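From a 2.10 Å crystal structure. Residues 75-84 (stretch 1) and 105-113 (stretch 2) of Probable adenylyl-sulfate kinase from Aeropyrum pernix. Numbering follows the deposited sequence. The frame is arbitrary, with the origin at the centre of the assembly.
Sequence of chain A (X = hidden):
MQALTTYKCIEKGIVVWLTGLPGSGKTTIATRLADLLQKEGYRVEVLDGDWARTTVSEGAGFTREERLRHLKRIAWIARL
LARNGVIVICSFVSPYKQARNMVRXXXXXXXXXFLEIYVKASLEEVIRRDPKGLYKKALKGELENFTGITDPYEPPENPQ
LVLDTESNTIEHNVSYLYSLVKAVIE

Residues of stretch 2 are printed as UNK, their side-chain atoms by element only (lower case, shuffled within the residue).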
# COMPACT_ATOMS: atom_id res chain seq x y z
N ALA A 75 6.26 4.70 -0.05
CA ALA A 75 7.13 4.45 -1.20
C ALA A 75 6.92 3.03 -1.75
O ALA A 75 6.95 2.79 -2.95
CB ALA A 75 8.58 4.62 -0.76
N TRP A 76 6.70 2.08 -0.88
CA TRP A 76 6.50 0.73 -1.36
C TRP A 76 5.16 0.53 -2.03
O TRP A 76 5.08 -0.14 -3.06
CB TRP A 76 6.69 -0.25 -0.24
CG TRP A 76 8.13 -0.66 -0.17
CD1 TRP A 76 9.09 -0.17 0.66
CD2 TRP A 76 8.77 -1.61 -1.02
NE1 TRP A 76 10.30 -0.77 0.39
CE2 TRP A 76 10.12 -1.66 -0.64
CE3 TRP A 76 8.32 -2.43 -2.07
CZ2 TRP A 76 11.05 -2.51 -1.28
CZ3 TRP A 76 9.24 -3.28 -2.70
CH2 TRP A 76 10.59 -3.30 -2.30
N ILE A 77 4.12 1.13 -1.45
CA ILE A 77 2.77 1.03 -1.98
C ILE A 77 2.78 1.70 -3.35
O ILE A 77 2.20 1.21 -4.31
CB ILE A 77 1.76 1.76 -1.07
CG1 ILE A 77 1.71 1.06 0.29
CG2 ILE A 77 0.40 1.84 -1.75
CD1 ILE A 77 0.84 1.78 1.37
N ALA A 78 3.46 2.83 -3.44
CA ALA A 78 3.57 3.56 -4.71
C ALA A 78 4.33 2.72 -5.75
O ALA A 78 3.98 2.68 -6.90
CB ALA A 78 4.30 4.88 -4.50
N ARG A 79 5.39 2.05 -5.31
CA ARG A 79 6.19 1.24 -6.21
C ARG A 79 5.36 0.05 -6.75
O ARG A 79 5.38 -0.24 -7.96
CB ARG A 79 7.44 0.77 -5.47
CG ARG A 79 8.23 -0.36 -6.12
CD ARG A 79 9.55 -0.57 -5.37
NE ARG A 79 10.28 -1.77 -5.79
CZ ARG A 79 11.51 -2.09 -5.38
NH1 ARG A 79 12.17 -1.30 -4.54
NH2 ARG A 79 12.08 -3.21 -5.80
N LEU A 80 4.62 -0.61 -5.87
CA LEU A 80 3.79 -1.73 -6.28
C LEU A 80 2.73 -1.28 -7.27
O LEU A 80 2.49 -1.94 -8.27
CB LEU A 80 3.11 -2.35 -5.07
CG LEU A 80 3.68 -3.65 -4.48
CD1 LEU A 80 5.17 -3.63 -4.49
CD2 LEU A 80 3.13 -3.80 -3.05
N LEU A 81 2.07 -0.17 -7.00
CA LEU A 81 1.03 0.28 -7.92
C LEU A 81 1.65 0.66 -9.27
O LEU A 81 1.16 0.27 -10.34
CB LEU A 81 0.28 1.49 -7.33
CG LEU A 81 -0.72 1.22 -6.18
CD1 LEU A 81 -1.07 2.52 -5.46
CD2 LEU A 81 -1.98 0.57 -6.74
N ALA A 82 2.74 1.41 -9.21
CA ALA A 82 3.38 1.88 -10.43
C ALA A 82 3.94 0.76 -11.31
O ALA A 82 3.87 0.85 -12.53
CB ALA A 82 4.48 2.90 -10.09
N ARG A 83 4.49 -0.28 -10.70
CA ARG A 83 5.01 -1.37 -11.52
C ARG A 83 3.85 -2.13 -12.15
O ARG A 83 4.07 -3.00 -13.00
CB ARG A 83 5.91 -2.33 -10.71
CG ARG A 83 5.24 -3.28 -9.72
CD ARG A 83 6.34 -3.89 -8.87
NE ARG A 83 5.92 -4.98 -8.00
CZ ARG A 83 6.70 -5.48 -7.04
NH1 ARG A 83 7.91 -4.96 -6.86
NH2 ARG A 83 6.30 -6.50 -6.29
N ASN A 84 2.62 -1.80 -11.76
CA ASN A 84 1.47 -2.46 -12.37
C ASN A 84 0.69 -1.52 -13.26
O ASN A 84 -0.51 -1.68 -13.44
CB ASN A 84 0.55 -3.09 -11.31
CG ASN A 84 1.15 -4.37 -10.73
OD1 ASN A 84 1.14 -5.41 -11.37
ND2 ASN A 84 1.70 -4.27 -9.53
N UNK A 105 14.63 6.54 -3.84
CA UNK A 105 15.44 5.33 -4.02
C UNK A 105 14.59 4.08 -4.19
O UNK A 105 14.83 3.26 -5.07
c UNK A 105 16.37 5.11 -2.82
n UNK A 105 17.86 5.54 1.69
c UNK A 105 18.22 5.96 0.49
c UNK A 105 18.71 5.44 -1.89
n UNK A 105 18.32 5.10 -0.52
c UNK A 105 17.56 6.05 -2.73
n UNK A 105 18.48 7.25 0.29
N UNK A 106 13.62 3.93 -3.31
CA UNK A 106 12.75 2.77 -3.35
C UNK A 106 12.03 2.72 -4.68
O UNK A 106 11.97 1.66 -5.31
c UNK A 106 10.60 1.84 -2.44
c UNK A 106 11.77 2.80 0.40
c UNK A 106 11.75 2.81 -2.19
c UNK A 106 12.52 2.51 -0.89
N UNK A 107 11.51 3.85 -5.14
CA UNK A 107 10.79 3.87 -6.42
C UNK A 107 11.71 3.63 -7.64
O UNK A 107 11.40 2.81 -8.53
c UNK A 107 10.03 5.23 -6.60
c UNK A 107 9.37 5.31 -7.97
c UNK A 107 8.95 5.37 -5.47
N UNK A 108 12.86 4.30 -7.65
CA UNK A 108 13.81 4.19 -8.76
C UNK A 108 14.41 2.81 -8.90
O UNK A 108 14.74 2.38 -10.00
c UNK A 108 15.40 7.72 -8.88
o UNK A 108 15.07 8.74 -9.52
c UNK A 108 14.91 5.25 -8.63
c UNK A 108 14.35 6.66 -8.68
o UNK A 108 16.54 7.56 -8.39
N UNK A 109 14.56 2.12 -7.78
CA UNK A 109 15.09 0.77 -7.77
C UNK A 109 14.27 -0.10 -8.72
O UNK A 109 14.81 -0.84 -9.52
o UNK A 109 15.00 -2.99 -4.58
c UNK A 109 15.18 -1.77 -4.79
c UNK A 109 15.23 -1.27 -6.23
o UNK A 109 15.32 -0.94 -3.86
c UNK A 109 15.04 0.22 -6.34
N UNK A 110 12.95 0.00 -8.63
CA UNK A 110 12.07 -0.77 -9.49
C UNK A 110 12.19 -0.29 -10.94
O UNK A 110 11.59 -0.87 -11.84
o UNK A 110 9.76 -3.13 -8.14
o UNK A 110 9.44 -3.73 -10.24
c UNK A 110 9.60 -2.86 -9.36
c UNK A 110 9.57 -1.40 -9.78
c UNK A 110 10.61 -0.57 -9.04
N UNK A 111 12.95 0.78 -11.15
CA UNK A 111 13.08 1.32 -12.50
C UNK A 111 11.93 2.26 -12.84
O UNK A 111 11.70 2.62 -13.99
N UNK A 112 11.20 2.69 -11.81
CA UNK A 112 10.07 3.59 -11.99
C UNK A 112 10.46 5.06 -11.90
O UNK A 112 11.15 5.46 -10.97
c UNK A 112 8.98 3.30 -10.93
c UNK A 112 7.80 4.26 -11.09
c UNK A 112 7.59 1.41 -9.96
c UNK A 112 8.52 1.86 -11.07
N UNK A 113 10.03 5.88 -12.87
CA UNK A 113 10.34 7.30 -12.88
C UNK A 113 9.76 7.94 -11.62
O UNK A 113 8.62 7.67 -11.25
c UNK A 113 9.71 6.62 -15.03
c UNK A 113 9.35 5.48 -14.12
c UNK A 113 9.63 7.80 -14.13

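Position 105 carries three carbons, a nitrogen, and a carbon bearing two more nitrogens, the guanidinium of arginine. R105 is exposed and touches nothing in stretch 1, a place where a long charged chain can stay in solvent.

Position 106 has four carbons, forked at the first, with one arm two carbons long. The short arm lies against A75 and over one face of the W76 ring. This is isoleucine: CG2 of I106 sits 3.8 Å from CB of A75 and 3.9 Å from the centroid of the W76 five-membered ring, almost on the ring normal, a CH-pi contact. Its CB branch suits the small alanine.

Position 107 shows one carbon carrying two others, hence valine. Its CB points away from stretch 1, yet V107 CG2 comes within 4.1 Å of A75 O, and the compact apolar chain suits a buried site.

At position 108, three carbons end in two oxygens. The CA-to-CB bond of this glutamate, E108, points away from stretch 1. E108 is exposed and does not touch stretch 1, a surface site that tolerates charge.

Position 109 has the same composition, but its CB points toward stretch 1 and its carboxylate meets the R79 guanidinium near its plane. It is glutamate, its charge complementing the arginine: R79 NH2 donates to E109 OE1 at 3.2 Å, within a salt bridge.

Position 110, alike in composition, places one oxygen between two arginines. In this glutamate, E110 OE2 accepts from R79 NE at 2.8 Å and from R83 NH1 at 2.9 Å, both salt bridges; one carboxylate oxygen can serve both donors.

Position 111 has no side chain: glycine. The phi of G111 is 85°, and a CB would be jammed against the carbonyl O of E110. Bonds from G111 N to E108 O (2.7 Å) and from the backbone N of position 112 to V107 O (3.3 Å) close a Schellman motif.

The side chain at 112 is four carbons, forked at the first, its long arm reaching stretch 1. In this isoleucine, I112 CD1 lies 3.5 Å from CB of A82 and 3.4 Å from O of R79, filling a buried site beside a small residue.

Position 113 closes three carbons onto its own nitrogen: proline. P113 makes no contact with stretch 1 and suits the extended chain here.

The two helices run roughly parallel, 21° apart. Apolar contacts at I106 and I112 accompany the extended R79, whose guanidinium binds both E109 and E110 and adds a weak bond from NH1 to I106 O (3.1 Å). R83 shares E110. Charge pairing and packing together bury 538 Å², both sides summed.

Stretch 2 (105-113) RIVEEEGIP
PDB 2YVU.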